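Ribonuclease S-F11 (Nicotiana alata, PDB 1IOO) cleaves RNA as a secreted RNase T2-family endonuclease of the style, associated with gametophytic self-incompatibility. Local coordinates at residues Ser53-Lys58 with Thr79-Trp84; Glu3-Val8 with Pro172-Met177. All coordinates share one frame; numbering follows the deposited sequence.

Contact 1 (Ser53-Lys58 with Thr79-Trp84); sequences SYFTGK and TEQPSW
The Y54 ring meets the turn at E80-Q81 with its edge: E80 O lies close to the ring plane, 3.3 Å from Y54 CE2, and Q81 CD reaches the same rim 4.0 Å from Y54 CD2. Q81 CD also sits in the plane of the W84 ring, again at an edge, so the glutamine amide meets two aromatic rims. The planes of the F55 ring and the amide are nearly parallel, 9° apart, although the two side chains cross at about a right angle. The amide pairs with both the N-H and the C=O of F55. Q81 OE1 accepts from F55 N at 3.0 Å, in the carbonyl plane on a lone pair, and Q81 NE2 gives back to F55 O at 3.0 Å, with the oxygen close to the amide plane. Y52 OH adds a bond to OE1 and R78 O accepts a second from NE2, and these four bonds fix the rotation of the group. Beyond CG the chain runs extended (chi2 173°), which carries CD toward the loop. An alanine here would probably leave F55 N and O without their mates and the 53-56 loop freer to shift. Q81, with positive phi, is the single residue between helices 74-80 and 82-92 and the N-cap position of the second; the loop it grips leads into helix 57-66, while F55 packs edge-to-face on F105 of helix 101-113.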
# COMPACT_ATOMS: atom_id res chain seq x y z
N SER A 53 -2.86 17.55 -11.27
CA SER A 53 -4.12 18.27 -11.29
C SER A 53 -4.97 17.82 -10.12
O SER A 53 -5.03 16.63 -9.83
CB SER A 53 -4.86 18.01 -12.60
OG SER A 53 -4.07 18.43 -13.70
N TYR A 54 -5.60 18.76 -9.43
CA TYR A 54 -6.40 18.41 -8.27
C TYR A 54 -7.69 17.69 -8.65
O TYR A 54 -8.45 18.16 -9.50
CB TYR A 54 -6.65 19.66 -7.42
CG TYR A 54 -5.35 20.26 -6.91
CD1 TYR A 54 -4.60 21.12 -7.71
CD2 TYR A 54 -4.84 19.89 -5.67
CE1 TYR A 54 -3.36 21.61 -7.28
CE2 TYR A 54 -3.60 20.37 -5.23
CZ TYR A 54 -2.86 21.23 -6.05
OH TYR A 54 -1.64 21.69 -5.63
N PHE A 55 -7.91 16.54 -8.03
CA PHE A 55 -9.10 15.74 -8.28
C PHE A 55 -10.35 16.37 -7.66
O PHE A 55 -10.28 17.11 -6.68
CB PHE A 55 -8.94 14.33 -7.69
CG PHE A 55 -7.94 13.47 -8.42
CD1 PHE A 55 -6.78 13.02 -7.78
CD2 PHE A 55 -8.17 13.08 -9.74
CE1 PHE A 55 -5.88 12.19 -8.44
CE2 PHE A 55 -7.27 12.24 -10.40
CZ PHE A 55 -6.12 11.79 -9.75
N THR A 56 -11.49 16.07 -8.26
CA THR A 56 -12.78 16.55 -7.78
C THR A 56 -13.84 15.48 -7.92
O THR A 56 -13.58 14.41 -8.48
CB THR A 56 -13.27 17.79 -8.58
OG1 THR A 56 -13.45 17.43 -9.96
CG2 THR A 56 -12.28 18.94 -8.47
N GLY A 57 -15.02 15.75 -7.39
CA GLY A 57 -16.13 14.82 -7.50
C GLY A 57 -15.97 13.38 -7.06
O GLY A 57 -15.49 13.11 -5.96
N LYS A 58 -16.36 12.46 -7.93
CA LYS A 58 -16.30 11.03 -7.62
C LYS A 58 -14.89 10.56 -7.32
O LYS A 58 -14.66 9.88 -6.32
CB LYS A 58 -16.88 10.19 -8.77
CG LYS A 58 -16.93 8.70 -8.46
CD LYS A 58 -17.44 7.90 -9.65
CE LYS A 58 -17.57 6.42 -9.32
NZ LYS A 58 -16.27 5.78 -8.97
N THR A 79 -8.65 19.21 -0.32
CA THR A 79 -8.39 20.44 -1.05
C THR A 79 -6.98 20.48 -1.66
O THR A 79 -6.83 20.70 -2.86
CB THR A 79 -8.56 21.68 -0.14
OG1 THR A 79 -9.90 21.70 0.38
CG2 THR A 79 -8.33 22.96 -0.93
N GLU A 80 -5.96 20.27 -0.83
CA GLU A 80 -4.58 20.39 -1.30
C GLU A 80 -3.97 19.05 -1.72
O GLU A 80 -2.91 19.03 -2.35
CB GLU A 80 -3.73 21.09 -0.24
CG GLU A 80 -4.28 22.45 0.19
CD GLU A 80 -4.68 23.33 -0.99
OE1 GLU A 80 -3.94 23.37 -1.99
OE2 GLU A 80 -5.73 24.00 -0.90
N GLN A 81 -4.61 17.95 -1.35
CA GLN A 81 -4.18 16.61 -1.78
C GLN A 81 -2.65 16.44 -1.73
O GLN A 81 -2.02 15.97 -2.68
CB GLN A 81 -4.71 16.40 -3.21
CG GLN A 81 -6.23 16.64 -3.27
CD GLN A 81 -6.84 16.62 -4.65
OE1 GLN A 81 -6.27 16.11 -5.61
NE2 GLN A 81 -8.04 17.17 -4.75
N PRO A 82 -2.04 16.73 -0.57
CA PRO A 82 -0.59 16.63 -0.41
C PRO A 82 0.04 15.26 -0.64
O PRO A 82 1.09 15.16 -1.28
CB PRO A 82 -0.36 17.15 1.00
CG PRO A 82 -1.60 16.72 1.71
CD PRO A 82 -2.69 17.03 0.72
N SER A 83 -0.57 14.21 -0.12
CA SER A 83 0.00 12.88 -0.25
C SER A 83 -0.19 12.31 -1.64
O SER A 83 0.72 11.67 -2.17
CB SER A 83 -0.55 11.94 0.81
OG SER A 83 -0.19 12.42 2.09
N TRP A 84 -1.36 12.52 -2.23
CA TRP A 84 -1.60 12.04 -3.58
C TRP A 84 -0.63 12.71 -4.55
O TRP A 84 -0.07 12.05 -5.42
CB TRP A 84 -3.04 12.29 -4.01
CG TRP A 84 -4.03 11.61 -3.12
CD1 TRP A 84 -3.83 10.45 -2.40
CD2 TRP A 84 -5.36 12.05 -2.80
NE1 TRP A 84 -4.94 10.16 -1.65
CE2 TRP A 84 -5.90 11.12 -1.88
CE3 TRP A 84 -6.15 13.14 -3.20
CZ2 TRP A 84 -7.18 11.25 -1.34
CZ3 TRP A 84 -7.44 13.27 -2.67
CH2 TRP A 84 -7.94 12.33 -1.75

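Contact 2 (Glu3-Val8 with Pro172-Met177)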
# COMPACT_ATOMS: atom_id res chain seq x y z
N GLU A 3 10.23 -2.99 -14.19
CA GLU A 3 10.00 -4.43 -14.14
C GLU A 3 8.64 -4.80 -13.55
O GLU A 3 8.02 -5.75 -14.02
CB GLU A 3 11.12 -5.09 -13.34
CG GLU A 3 12.51 -4.81 -13.90
CD GLU A 3 13.60 -5.54 -13.16
OE1 GLU A 3 13.65 -5.46 -11.91
OE2 GLU A 3 14.43 -6.20 -13.82
N TYR A 4 8.17 -4.07 -12.54
CA TYR A 4 6.89 -4.43 -11.94
C TYR A 4 6.25 -3.26 -11.21
O TYR A 4 6.86 -2.22 -10.99
CB TYR A 4 7.09 -5.58 -10.94
CG TYR A 4 7.97 -5.22 -9.75
CD1 TYR A 4 7.42 -4.72 -8.57
CD2 TYR A 4 9.36 -5.33 -9.83
CE1 TYR A 4 8.22 -4.35 -7.50
CE2 TYR A 4 10.18 -4.95 -8.76
CZ TYR A 4 9.61 -4.46 -7.60
OH TYR A 4 10.42 -4.06 -6.56
N LEU A 5 4.98 -3.44 -10.86
CA LEU A 5 4.22 -2.47 -10.08
C LEU A 5 3.94 -3.05 -8.71
O LEU A 5 3.49 -4.19 -8.61
CB LEU A 5 2.87 -2.17 -10.73
CG LEU A 5 2.75 -1.26 -11.95
CD1 LEU A 5 1.31 -1.31 -12.43
CD2 LEU A 5 3.14 0.16 -11.57
N GLN A 6 4.21 -2.29 -7.66
CA GLN A 6 3.93 -2.78 -6.33
C GLN A 6 2.81 -1.98 -5.68
O GLN A 6 2.95 -0.78 -5.44
CB GLN A 6 5.17 -2.73 -5.43
CG GLN A 6 4.85 -3.25 -4.03
CD GLN A 6 6.01 -3.19 -3.06
OE1 GLN A 6 5.89 -3.63 -1.92
NE2 GLN A 6 7.13 -2.65 -3.51
N LEU A 7 1.68 -2.63 -5.46
CA LEU A 7 0.60 -1.99 -4.73
C LEU A 7 0.87 -2.12 -3.25
O LEU A 7 1.00 -3.23 -2.73
CB LEU A 7 -0.75 -2.65 -5.06
CG LEU A 7 -1.95 -2.10 -4.28
CD1 LEU A 7 -2.31 -0.71 -4.79
CD2 LEU A 7 -3.13 -3.04 -4.41
N VAL A 8 1.04 -0.99 -2.58
CA VAL A 8 1.33 -1.01 -1.15
C VAL A 8 0.10 -0.63 -0.35
O VAL A 8 -0.42 0.48 -0.47
CB VAL A 8 2.47 -0.04 -0.80
CG1 VAL A 8 2.78 -0.13 0.70
CG2 VAL A 8 3.70 -0.39 -1.63
N PRO A 172 3.99 -4.71 -15.33
CA PRO A 172 3.85 -3.29 -15.69
C PRO A 172 2.47 -2.91 -16.25
O PRO A 172 1.98 -1.81 -15.98
CB PRO A 172 4.98 -3.08 -16.68
CG PRO A 172 6.06 -3.95 -16.10
CD PRO A 172 5.30 -5.23 -15.79
N ASN A 173 1.86 -3.81 -17.01
CA ASN A 173 0.55 -3.54 -17.60
C ASN A 173 -0.59 -3.87 -16.62
O ASN A 173 -1.76 -3.66 -16.92
CB ASN A 173 0.37 -4.33 -18.90
CG ASN A 173 0.63 -5.81 -18.73
OD1 ASN A 173 0.88 -6.28 -17.62
ND2 ASN A 173 0.58 -6.55 -19.83
N ALA A 174 -0.22 -4.39 -15.45
CA ALA A 174 -1.17 -4.73 -14.39
C ALA A 174 -2.16 -5.81 -14.83
O ALA A 174 -3.24 -5.94 -14.25
CB ALA A 174 -1.93 -3.49 -13.95
N ASP A 175 -1.78 -6.61 -15.82
CA ASP A 175 -2.67 -7.66 -16.32
C ASP A 175 -2.37 -9.01 -15.68
O ASP A 175 -3.18 -9.94 -15.75
CB ASP A 175 -2.54 -7.77 -17.84
CG ASP A 175 -1.25 -8.43 -18.26
OD1 ASP A 175 -0.24 -8.27 -17.54
OD2 ASP A 175 -1.23 -9.09 -19.32
N SER A 176 -1.20 -9.12 -15.05
CA SER A 176 -0.79 -10.37 -14.41
C SER A 176 -0.08 -10.12 -13.08
O SER A 176 0.35 -9.00 -12.80
CB SER A 176 0.15 -11.15 -15.33
OG SER A 176 -0.43 -11.38 -16.60
N MET A 177 0.05 -11.17 -12.28
CA MET A 177 0.73 -11.07 -11.00
C MET A 177 2.24 -11.17 -11.17
O MET A 177 2.73 -11.66 -12.19
CB MET A 177 0.24 -12.17 -10.05
CG MET A 177 -1.24 -12.11 -9.76
SD MET A 177 -1.73 -10.50 -9.12
CE MET A 177 -3.18 -10.92 -8.20
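P172 rides against the start of the first strand, and the contacts between the two segments are of two kinds. The first is van der Waals contact between the proline ring and backbone: P172 CD and CG lie 3.3 Å and 3.4 Å from E3 O, two ring carbons packed on a single carbonyl oxygen, and the approach brings the CA atoms of Y4 and P172 to 5.0 Å. The second is made by the L5 side chain. Its CD1, anti to CA (chi2 173°), touches P172 O at 3.6 Å and the methyl of A174, atom CB, at 4.2 Å. Around the contact, several polar atoms have partners outside the two segments: P172 O bonds to Y99 OH, A174 O to R110 NH2, and E3 OE1 accepts from V39 N. L5 and A174 also both meet L107 of helix 101-113, in an apolar patch between sheet and helix. E3 and Y4 together face D37 in a classic beta bulge, and L5 is joined by backbone bonds to F170. The arrangement belongs to the central antiparallel sheet of the RNase T2 fold, where the loop after strand 162-170 folds back over the beginning of its partner, strand 4-10.

The two contacts illustrate how distant parts of one fold can both lie near the helix that carries a catalytic residue. Their centres are 24 Å apart and their nearest atoms about 11 Å, so they do not touch; in sequence, contact 1 is nested inside the loop that contact 2 closes. Contact 1 includes the start of helix 82-92, which carries Q87, K90 and the proton acceptor H91, while the L5 side chain of contact 2 lies about 8 Å from that of H91. The side chain of Q81 is about 4 Å from that of Q69, which probably binds the RNA 3'-phosphate, as in related enzymes. Helix 101-113 borders both contacts.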